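Local coordinates for cytochrome cL (Hyphomicrobium denitrificans, PDB 2D0W), which carries electrons through a covalently bound heme and probably serves as the electron acceptor for methanol dehydrogenase in periplasmic methanol oxidation, at residues A[92-96]-A[115-119]; A[121-127]-A[144-148]. All blocks are in the same frame, centred on the assembly; numbering follows the deposited sequence.

Interaction 1 of 2, residues A[92-96]-A[115-119]; sequences FETIF and MLKLI. With HEM (protoporphyrin IX containing Fe), chain H.
M115 reaches across to helix 88-97 and touches F92, I95 and F96, and the contact is wholly apolar: no hydrogen bond crosses between the two segments. Its chain leaves anti to the backbone N (chi1 169°) and then bends at chi2 and chi3, which brings three successive atoms against three different partners. M115 CG lies 3.5 Å from F92 CD1. Next along the chain, M115 SD lies 3.8 Å from I95 CG2. At the end, M115 CE comes to 4.1 Å from F96 CD2. The sulfur also makes an oblique Met-aromatic contact, 5.2 Å from the centroid of the F92 ring and 52° off its normal. An alanine at M115 would remove CG, SD and CE together and is likely to open a gap between the two helices, leaving F92 and I95 without this neighbour.

Aliphatic contacts continue the layer. I119 sets CD1 at the edge of the F92 ring, 3.8 Å from F92 CB, while I95 CD1 meets I119 CG1. The other branch of I95, CG2, lies 3.8 Å from the heme side-chain atom CBB, which L118 CD2 also approaches, at 3.9 Å.

The axes of the two short segments, on helices 88-97 and 112-124, approach to 11.1 Å at 118°. Helix 28-36 adds M34 and F33 against F92, and helix 48-58 packs I54 and Y55 on L118.

Interaction 2 of 2, residues A[121-127]-A[144-148]; sequences WIRHIQK and FKPFD
F147 packs among W121, H124 and I125, and with W121 and H124 it forms an aromatic cluster. I125 CG2 stands over the centre of one face of the F147 ring, 4.0 Å from the centroid and 12° off the normal, a CH-pi contact. The two aromatic neighbours approach obliquely: W121 CH2 lies 3.6 Å from F147 CZ with the planes at 80°, and H124 CD2 lies 3.5 Å from F147 CD2 with the planes again steeply inclined. F147 CG is anti to the backbone N, which carries the ring away from the loop backbone and into this cluster. W152 meets both W121 and F147.

A second phenylalanine, F144, brings its CZ to 3.6 Å from Q126 CB, with Q126 O near the plane of the ring at its edge.

The polar links run through the backbone. F147 N donates to Q126 O at 2.9 Å, with an N-H...O angle of 155° and the donor tilted out of the carbonyl plane. A water lies 2.6 Å from H124 O and also within hydrogen-bonding distance of K145 O, bridging the two carbonyls; its oxygen sits above the centre of the H124 imidazole. H124 ND1 is hydrogen-bonded to E43 OE2.

The chemistry therefore divides the work: the carbonyls of Q126 and H124 meet a loop N-H and a water, probably helping to hold the loop, while the aromatic and aliphatic groups pack beside them. Proximity of K145 NZ to H124 would probably disfavour a protonated imidazole, whereas E43 would probably offset this.

Overall arrangement
Helix 112-124 runs through both interactions, which follow one another along the chain with centres 16 Å apart. The centre of interaction 1 lies about 5 Å from the centre of the chain and that of interaction 2 about 11 Å, so the helix leads from the heme-side interior toward the loop 144-148. The two meet directly where I95 CD1 packs 3.9 Å from I122 CD1. Interaction 1 lines the heme pocket with T94, I95 and L118; I122, on the helix that enters interaction 2, also touches the heme. At T94, CG2 approaches heme C2A to 3.6 Å. In the second contact, the Q126 side chain is about 7 Å from a bound zinc ion.

Interaction 1 of 2, residues A[92-96]-A[115-119]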
ATOM      1  N   PHE A  92       4.256   4.429  -2.027  1.00 13.50           N
ATOM      2  CA  PHE A  92       3.376   5.576  -2.082  1.00 13.19           C
ATOM      3  C   PHE A  92       3.708   6.431  -3.332  1.00 13.14           C
ATOM      4  O   PHE A  92       2.796   6.843  -4.084  1.00 14.06           O
ATOM      5  CB  PHE A  92       3.524   6.382  -0.777  1.00 14.13           C
ATOM      6  CG  PHE A  92       2.815   7.734  -0.780  1.00 18.03           C
ATOM      7  CD1 PHE A  92       1.496   7.841  -0.359  1.00 17.72           C
ATOM      8  CD2 PHE A  92       3.471   8.889  -1.211  1.00 18.13           C
ATOM      9  CE1 PHE A  92       0.847   9.082  -0.349  1.00 19.32           C
ATOM     10  CE2 PHE A  92       2.834  10.123  -1.220  1.00 19.42           C
ATOM     11  CZ  PHE A  92       1.516  10.225  -0.776  1.00 19.89           C
ATOM     12  N   GLU A  93       5.006   6.696  -3.539  1.00 13.20           N
ATOM     13  CA  GLU A  93       5.442   7.590  -4.619  1.00 13.56           C
ATOM     14  C   GLU A  93       5.059   6.933  -5.969  1.00 14.04           C
ATOM     15  O   GLU A  93       4.541   7.603  -6.862  1.00 13.88           O
ATOM     16  CB  GLU A  93       6.973   7.838  -4.518  1.00 15.90           C
ATOM     17  CG  GLU A  93       7.467   8.651  -3.350  1.00 17.90           C
ATOM     18  CD  GLU A  93       9.018   8.737  -3.263  1.00 24.32           C
ATOM     19  OE1 GLU A  93       9.689   7.693  -3.480  1.00 24.61           O
ATOM     20  OE2 GLU A  93       9.571   9.848  -2.977  1.00 25.29           O
ATOM     21  N   THR A  94       5.246   5.616  -6.100  1.00 13.75           N
ATOM     22  CA  THR A  94       4.890   4.915  -7.354  1.00 14.71           C
ATOM     23  C   THR A  94       3.395   5.024  -7.616  1.00 15.49           C
ATOM     24  O   THR A  94       2.969   5.414  -8.714  1.00 13.21           O
ATOM     25  CB  THR A  94       5.360   3.472  -7.306  1.00 15.23           C
ATOM     26  OG1 THR A  94       6.778   3.494  -7.162  1.00 16.37           O
ATOM     27  CG2 THR A  94       4.965   2.686  -8.579  1.00 14.92           C
ATOM     28  N   ILE A  95       2.591   4.744  -6.589  1.00 12.40           N
ATOM     29  CA  ILE A  95       1.138   4.861  -6.716  1.00 11.85           C
ATOM     30  C   ILE A  95       0.720   6.291  -6.956  1.00 10.95           C
ATOM     31  O   ILE A  95      -0.065   6.528  -7.864  1.00 10.78           O
ATOM     32  CB  ILE A  95       0.367   4.235  -5.526  1.00 11.79           C
ATOM     33  CG1 ILE A  95       0.865   2.809  -5.329  1.00  9.75           C
ATOM     34  CG2 ILE A  95      -1.177   4.223  -5.812  1.00 13.30           C
ATOM     35  CD1 ILE A  95       0.597   2.222  -3.913  1.00  6.61           C
ATOM     36  N   PHE A  96       1.273   7.234  -6.180  1.00 11.99           N
ATOM     37  CA  PHE A  96       0.843   8.624  -6.244  1.00 12.70           C
ATOM     38  C   PHE A  96       1.183   9.217  -7.614  1.00 13.27           C
ATOM     39  O   PHE A  96       0.322   9.792  -8.270  1.00 13.29           O
ATOM     40  CB  PHE A  96       1.492   9.514  -5.142  1.00 12.68           C
ATOM     41  CG  PHE A  96       0.786  10.814  -4.939  1.00 13.61           C
ATOM     42  CD1 PHE A  96       0.916  11.863  -5.856  1.00 12.68           C
ATOM     43  CD2 PHE A  96      -0.021  11.014  -3.830  1.00 12.58           C
ATOM     44  CE1 PHE A  96       0.229  13.074  -5.650  1.00 12.37           C
ATOM     45  CE2 PHE A  96      -0.707  12.189  -3.637  1.00 12.85           C
ATOM     46  CZ  PHE A  96      -0.597  13.218  -4.544  1.00 12.71           C
ATOM     47  N   MET A 115      -5.185   5.935   0.593  1.00 14.26           N
ATOM     48  CA  MET A 115      -3.916   5.503  -0.003  1.00 14.57           C
ATOM     49  C   MET A 115      -3.166   4.627   0.964  1.00 13.51           C
ATOM     50  O   MET A 115      -2.503   3.647   0.579  1.00 12.64           O
ATOM     51  CB  MET A 115      -3.057   6.728  -0.339  1.00 16.86           C
ATOM     52  CG  MET A 115      -1.634   6.355  -0.709  1.00 22.28           C
ATOM     53  SD  MET A 115      -1.564   5.683  -2.378  1.00 28.46           S
ATOM     54  CE  MET A 115      -1.455   7.224  -3.282  1.00 25.13           C
ATOM     55  N   LEU A 116      -3.212   4.991   2.242  1.00 12.72           N
ATOM     56  CA  LEU A 116      -2.428   4.240   3.244  1.00 11.52           C
ATOM     57  C   LEU A 116      -2.984   2.859   3.536  1.00 10.89           C
ATOM     58  O   LEU A 116      -2.255   1.960   3.965  1.00 12.39           O
ATOM     59  CB  LEU A 116      -2.272   5.077   4.521  1.00  9.75           C
ATOM     60  CG  LEU A 116      -1.413   6.307   4.374  1.00 12.08           C
ATOM     61  CD1 LEU A 116      -1.378   7.016   5.701  1.00 12.14           C
ATOM     62  CD2 LEU A 116       0.015   5.945   3.880  1.00 11.41           C
ATOM     63  N   LYS A 117      -4.296   2.706   3.382  1.00 11.40           N
ATOM     64  CA  LYS A 117      -4.974   1.428   3.576  1.00 12.64           C
ATOM     65  C   LYS A 117      -4.752   0.541   2.354  1.00 10.24           C
ATOM     66  O   LYS A 117      -4.613  -0.669   2.413  1.00  8.50           O
ATOM     67  CB  LYS A 117      -6.479   1.653   3.765  1.00 13.48           C
ATOM     68  CG  LYS A 117      -6.884   2.321   5.094  1.00 17.06           C
ATOM     69  CD  LYS A 117      -8.401   2.616   5.048  1.00 19.88           C
ATOM     70  CE  LYS A 117      -8.958   3.028   6.371  1.00 23.18           C
ATOM     71  NZ  LYS A 117      -8.250   4.234   6.785  1.00 28.22           N
ATOM     72  N   LEU A 118      -4.749   1.175   1.206  1.00  9.80           N
ATOM     73  CA  LEU A 118      -4.378   0.462  -0.033  1.00 11.56           C
ATOM     74  C   LEU A 118      -2.986  -0.161   0.109  1.00 10.57           C
ATOM     75  O   LEU A 118      -2.767  -1.319  -0.246  1.00  9.69           O
ATOM     76  CB  LEU A 118      -4.375   1.442  -1.208  1.00 11.05           C
ATOM     77  CG  LEU A 118      -3.813   0.936  -2.545  1.00 11.76           C
ATOM     78  CD1 LEU A 118      -4.474  -0.372  -2.991  1.00 10.90           C
ATOM     79  CD2 LEU A 118      -3.924   2.078  -3.610  1.00 10.44           C
ATOM     80  N   ILE A 119      -2.034   0.623   0.586  1.00 10.56           N
ATOM     81  CA  ILE A 119      -0.637   0.130   0.723  1.00 11.69           C
ATOM     82  C   ILE A 119      -0.619  -1.045   1.761  1.00 10.93           C
ATOM     83  O   ILE A 119       0.031  -2.065   1.553  1.00 12.25           O
ATOM     84  CB  ILE A 119       0.268   1.288   1.118  1.00 14.06           C
ATOM     85  CG1 ILE A 119       0.505   2.214  -0.080  1.00 13.25           C
ATOM     86  CG2 ILE A 119       1.630   0.807   1.719  1.00 14.32           C
ATOM     87  CD1 ILE A 119       1.168   3.602   0.252  1.00 14.34           C
TER
HETATM   88  CHA HEM H 200       3.689  -0.821 -12.115  1.00 11.45           C
HETATM   89  CHB HEM H 200       0.706  -0.398  -8.280  1.00 11.35           C
HETATM   90  CHC HEM H 200      -3.143   0.491 -11.136  1.00 11.09           C
HETATM   91  CHD HEM H 200      -0.418  -1.132 -14.812  1.00 12.06           C
HETATM   92  C1A HEM H 200       3.264  -0.709 -10.789  1.00 13.45           C
HETATM   93  C2A HEM H 200       4.071  -0.683  -9.576  1.00 10.27           C
HETATM   94  C3A HEM H 200       3.239  -0.596  -8.538  1.00 12.24           C
HETATM   95  C4A HEM H 200       1.866  -0.528  -9.021  1.00 13.60           C
HETATM   96  CMA HEM H 200       3.613  -0.567  -7.021  1.00 11.38           C
HETATM   97  CAA HEM H 200       5.609  -0.819  -9.516  1.00 10.58           C
HETATM   98  CBA HEM H 200       5.902  -2.329  -9.481  1.00 10.55           C
HETATM   99  CGA HEM H 200       7.377  -2.633  -9.248  1.00 15.58           C
HETATM  100  O1A HEM H 200       8.135  -1.730  -8.818  1.00 14.75           O
HETATM  101  O2A HEM H 200       7.782  -3.791  -9.508  1.00 17.30           O
HETATM  102  C1B HEM H 200      -0.586  -0.069  -8.708  1.00 14.31           C
HETATM  103  C2B HEM H 200      -1.795   0.219  -7.928  1.00 13.21           C
HETATM  104  C3B HEM H 200      -2.744   0.522  -8.671  1.00 11.92           C
HETATM  105  C4B HEM H 200      -2.350   0.389 -10.040  1.00 12.69           C
HETATM  106  CMB HEM H 200      -1.790   0.075  -6.406  1.00 12.82           C
HETATM  107  CAB HEM H 200      -4.046   1.213  -8.234  1.00 11.21           C
HETATM  108  CBB HEM H 200      -4.022   2.297  -7.522  1.00  9.54           C
HETATM  109  C1C HEM H 200      -2.751   0.102 -12.399  1.00 14.09           C
HETATM  110  C2C HEM H 200      -3.522   0.245 -13.651  1.00 12.99           C
HETATM  111  C3C HEM H 200      -2.792  -0.253 -14.631  1.00 15.39           C
HETATM  112  C4C HEM H 200      -1.470  -0.613 -14.092  1.00 13.11           C
HETATM  113  CMC HEM H 200      -5.035   0.389 -13.611  1.00 13.84           C
HETATM  114  CAC HEM H 200      -3.197  -0.678 -16.080  1.00 14.46           C
HETATM  115  CBC HEM H 200      -3.933   0.167 -16.751  1.00 12.62           C
HETATM  116  C1D HEM H 200       0.927  -1.117 -14.505  1.00 11.53           C
HETATM  117  C2D HEM H 200       2.024  -1.318 -15.432  1.00 14.72           C
HETATM  118  C3D HEM H 200       3.299  -1.211 -14.603  1.00 11.95           C
HETATM  119  C4D HEM H 200       2.869  -0.982 -13.237  1.00 11.93           C
HETATM  120  CMD HEM H 200       1.907  -1.578 -16.966  1.00 13.15           C
HETATM  121  CAD HEM H 200       4.796  -1.315 -15.069  1.00 13.10           C
HETATM  122  CBD HEM H 200       5.237   0.151 -15.091  1.00 15.88           C
HETATM  123  CGD HEM H 200       6.734   0.337 -15.129  1.00 17.09           C
HETATM  124  O1D HEM H 200       7.214   1.484 -15.067  1.00 16.27           O
HETATM  125  O2D HEM H 200       7.441  -0.678 -15.196  1.00 17.21           O
HETATM  126  NA  HEM H 200       1.942  -0.630 -10.393  1.00 13.94           N
HETATM  127  NB  HEM H 200      -1.047  -0.010 -10.006  1.00 11.54           N
HETATM  128  NC  HEM H 200      -1.488  -0.375 -12.715  1.00 15.50           N
HETATM  129  ND  HEM H 200       1.475  -0.950 -13.236  1.00 12.13           N
HETATM  130 FE   HEM H 200       0.226  -0.396 -11.573  1.00 14.17          FE

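Interaction 2 of 2, residues A[121-127]-A[144-148]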
ATOM      1  N   TRP A 121      -2.898  -3.149   2.288  1.00 10.30           N
ATOM      2  CA  TRP A 121      -3.430  -4.344   1.552  1.00 11.07           C
ATOM      3  C   TRP A 121      -2.353  -4.934   0.673  1.00 12.89           C
ATOM      4  O   TRP A 121      -2.205  -6.145   0.639  1.00 13.39           O
ATOM      5  CB  TRP A 121      -4.648  -4.027   0.658  1.00 11.24           C
ATOM      6  CG  TRP A 121      -5.181  -5.229  -0.097  1.00 15.02           C
ATOM      7  CD1 TRP A 121      -5.245  -5.406  -1.467  1.00 16.75           C
ATOM      8  CD2 TRP A 121      -5.707  -6.415   0.477  1.00 16.15           C
ATOM      9  NE1 TRP A 121      -5.801  -6.632  -1.765  1.00 16.59           N
ATOM     10  CE2 TRP A 121      -6.090  -7.271  -0.585  1.00 17.86           C
ATOM     11  CE3 TRP A 121      -5.905  -6.846   1.796  1.00 18.72           C
ATOM     12  CZ2 TRP A 121      -6.647  -8.549  -0.362  1.00 18.63           C
ATOM     13  CZ3 TRP A 121      -6.455  -8.136   2.012  1.00 19.49           C
ATOM     14  CH2 TRP A 121      -6.815  -8.954   0.929  1.00 16.86           C
ATOM     15  N   ILE A 122      -1.668  -4.077  -0.116  1.00 12.78           N
ATOM     16  CA  ILE A 122      -0.569  -4.541  -0.953  1.00 13.20           C
ATOM     17  C   ILE A 122       0.496  -5.302  -0.152  1.00 12.64           C
ATOM     18  O   ILE A 122       0.973  -6.346  -0.588  1.00 14.08           O
ATOM     19  CB  ILE A 122       0.068  -3.377  -1.806  1.00 11.81           C
ATOM     20  CG1 ILE A 122      -0.974  -2.816  -2.794  1.00 11.58           C
ATOM     21  CG2 ILE A 122       1.380  -3.859  -2.490  1.00  9.79           C
ATOM     22  CD1 ILE A 122      -0.541  -1.450  -3.411  1.00 13.56           C
ATOM     23  N   ARG A 123       0.868  -4.800   1.020  1.00 10.59           N
ATOM     24  CA  ARG A 123       1.817  -5.536   1.881  1.00 12.21           C
ATOM     25  C   ARG A 123       1.228  -6.866   2.326  1.00 10.45           C
ATOM     26  O   ARG A 123       1.952  -7.887   2.406  1.00 12.51           O
ATOM     27  CB  ARG A 123       2.242  -4.718   3.109  1.00  9.46           C
ATOM     28  CG  ARG A 123       2.903  -3.328   2.760  1.00 13.14           C
ATOM     29  CD  ARG A 123       3.982  -3.542   1.731  1.00 11.86           C
ATOM     30  NE  ARG A 123       4.771  -2.328   1.620  1.00 13.92           N
ATOM     31  CZ  ARG A 123       5.659  -2.069   0.672  1.00 14.16           C
ATOM     32  NH1 ARG A 123       5.882  -2.924  -0.291  1.00 12.95           N
ATOM     33  NH2 ARG A 123       6.311  -0.918   0.707  1.00 14.64           N
ATOM     34  N   HIS A 124      -0.064  -6.858   2.649  1.00  9.14           N
ATOM     35  CA  HIS A 124      -0.729  -8.087   3.205  1.00 11.35           C
ATOM     36  C   HIS A 124      -0.803  -9.314   2.258  1.00 10.54           C
ATOM     37  O   HIS A 124      -0.818 -10.468   2.722  1.00  9.60           O
ATOM     38  CB  HIS A 124      -2.150  -7.772   3.705  1.00 11.25           C
ATOM     39  CG  HIS A 124      -2.750  -8.880   4.527  1.00 12.36           C
ATOM     40  ND1 HIS A 124      -2.338  -9.167   5.815  1.00 15.80           N
ATOM     41  CD2 HIS A 124      -3.740  -9.756   4.247  1.00 14.55           C
ATOM     42  CE1 HIS A 124      -3.042 -10.191   6.280  1.00 15.39           C
ATOM     43  NE2 HIS A 124      -3.890 -10.572   5.341  1.00 14.60           N
ATOM     44  N   ILE A 125      -0.911  -9.033   0.958  1.00 11.75           N
ATOM     45  CA  ILE A 125      -1.016 -10.048  -0.105  1.00 12.86           C
ATOM     46  C   ILE A 125       0.298 -10.701  -0.554  1.00 13.96           C
ATOM     47  O   ILE A 125       0.275 -11.647  -1.362  1.00 13.64           O
ATOM     48  CB  ILE A 125      -1.832  -9.510  -1.372  1.00 14.08           C
ATOM     49  CG1 ILE A 125      -1.196  -8.270  -2.033  1.00 15.36           C
ATOM     50  CG2 ILE A 125      -3.328  -9.254  -1.022  1.00 13.46           C
ATOM     51  CD1 ILE A 125      -2.088  -7.654  -3.155  1.00 12.77           C
ATOM     52  N   GLN A 126       1.421 -10.203  -0.007  1.00 14.81           N
ATOM     53  CA  GLN A 126       2.751 -10.804  -0.127  1.00 15.02           C
ATOM     54  C   GLN A 126       2.720 -12.287   0.223  1.00 15.24           C
ATOM     55  O   GLN A 126       2.126 -12.688   1.195  1.00 14.29           O
ATOM     56  CB  GLN A 126       3.739 -10.096   0.804  1.00 15.88           C
ATOM     57  CG  GLN A 126       5.190 -10.552   0.670  1.00 15.08           C
ATOM     58  CD  GLN A 126       5.752 -10.376  -0.747  1.00 15.38           C
ATOM     59  OE1 GLN A 126       6.589 -11.171  -1.190  1.00 15.61           O
ATOM     60  NE2 GLN A 126       5.319  -9.333  -1.448  1.00 11.93           N
ATOM     61  N   LYS A 127       3.348 -13.094  -0.618  1.00 16.94           N
ATOM     62  CA  LYS A 127       3.319 -14.538  -0.451  1.00 19.37           C
ATOM     63  C   LYS A 127       4.721 -15.160  -0.551  1.00 20.97           C
ATOM     64  O   LYS A 127       4.856 -16.368  -0.433  1.00 21.20           O
ATOM     65  CB  LYS A 127       2.320 -15.166  -1.460  1.00 20.16           C
ATOM     66  CG  LYS A 127       2.534 -14.823  -2.948  1.00 20.92           C
ATOM     67  CD  LYS A 127       3.666 -15.651  -3.600  1.00 25.37           C
ATOM     68  CE  LYS A 127       4.128 -15.040  -4.920  1.00 25.59           C
ATOM     69  NZ  LYS A 127       5.436 -15.545  -5.492  1.00 26.48           N
ATOM     70  N   PHE A 144       4.260 -12.439  10.294  1.00 24.68           N
ATOM     71  CA  PHE A 144       3.755 -12.418   8.932  1.00 22.99           C
ATOM     72  C   PHE A 144       3.690 -13.809   8.296  1.00 23.91           C
ATOM     73  O   PHE A 144       4.686 -14.551   8.267  1.00 24.71           O
ATOM     74  CB  PHE A 144       4.577 -11.456   8.038  1.00 21.64           C
ATOM     75  CG  PHE A 144       3.954 -11.243   6.687  1.00 20.48           C
ATOM     76  CD1 PHE A 144       2.966 -10.270   6.511  1.00 22.34           C
ATOM     77  CD2 PHE A 144       4.261 -12.090   5.624  1.00 20.76           C
ATOM     78  CE1 PHE A 144       2.345 -10.089   5.260  1.00 22.34           C
ATOM     79  CE2 PHE A 144       3.655 -11.918   4.378  1.00 20.69           C
ATOM     80  CZ  PHE A 144       2.690 -10.932   4.190  1.00 21.64           C
ATOM     81  N   LYS A 145       2.518 -14.137   7.752  1.00 23.47           N
ATOM     82  CA  LYS A 145       2.311 -15.406   7.024  1.00 25.05           C
ATOM     83  C   LYS A 145       1.983 -15.116   5.553  1.00 23.50           C
ATOM     84  O   LYS A 145       1.275 -14.159   5.273  1.00 25.95           O
ATOM     85  CB  LYS A 145       1.203 -16.231   7.689  1.00 25.13           C
ATOM     86  CG  LYS A 145       0.121 -15.402   8.375  1.00 28.26           C
ATOM     87  CD  LYS A 145      -1.027 -15.051   7.429  1.00 30.50           C
ATOM     88  CE  LYS A 145      -2.196 -14.369   8.125  1.00 31.21           C
ATOM     89  NZ  LYS A 145      -1.810 -13.024   8.668  1.00 32.99           N
ATOM     90  N   PRO A 146       2.481 -15.953   4.616  1.00 22.99           N
ATOM     91  CA  PRO A 146       2.210 -15.718   3.205  1.00 20.87           C
ATOM     92  C   PRO A 146       0.687 -15.604   3.022  1.00 19.78           C
ATOM     93  O   PRO A 146      -0.046 -16.342   3.686  1.00 17.21           O
ATOM     94  CB  PRO A 146       2.740 -17.002   2.521  1.00 22.13           C
ATOM     95  CG  PRO A 146       2.857 -18.035   3.643  1.00 24.94           C
ATOM     96  CD  PRO A 146       3.280 -17.183   4.828  1.00 23.30           C
ATOM     97  N   PHE A 147       0.214 -14.695   2.147  1.00 17.78           N
ATOM     98  CA  PHE A 147      -1.248 -14.479   2.019  1.00 16.68           C
ATOM     99  C   PHE A 147      -1.867 -15.717   1.374  1.00 16.42           C
ATOM    100  O   PHE A 147      -1.332 -16.210   0.413  1.00 14.41           O
ATOM    101  CB  PHE A 147      -1.544 -13.242   1.173  1.00 15.75           C
ATOM    102  CG  PHE A 147      -3.033 -12.954   0.960  1.00 15.45           C
ATOM    103  CD1 PHE A 147      -3.611 -13.126  -0.307  1.00 16.27           C
ATOM    104  CD2 PHE A 147      -3.836 -12.462   2.004  1.00 15.01           C
ATOM    105  CE1 PHE A 147      -4.957 -12.880  -0.537  1.00 15.19           C
ATOM    106  CE2 PHE A 147      -5.200 -12.203   1.797  1.00 13.64           C
ATOM    107  CZ  PHE A 147      -5.756 -12.396   0.507  1.00 14.11           C
ATOM    108  N   ASP A 148      -2.979 -16.186   1.924  1.00 17.03           N
ATOM    109  CA  ASP A 148      -3.775 -17.275   1.376  1.00 19.15           C
ATOM    110  C   ASP A 148      -5.175 -16.786   1.127  1.00 17.65           C
ATOM    111  O   ASP A 148      -5.940 -16.609   2.079  1.00 16.26           O
ATOM    112  CB  ASP A 148      -3.876 -18.427   2.379  1.00 22.53           C
ATOM    113  CG  ASP A 148      -4.650 -19.610   1.814  1.00 25.82           C
ATOM    114  OD1 ASP A 148      -5.040 -19.585   0.602  1.00 26.32           O
ATOM    115  OD2 ASP A 148      -4.855 -20.570   2.570  1.00 29.98           O
TER
HETATM  116  O   HOH W   1      -0.579 -12.059   4.823  1.00 13.26           O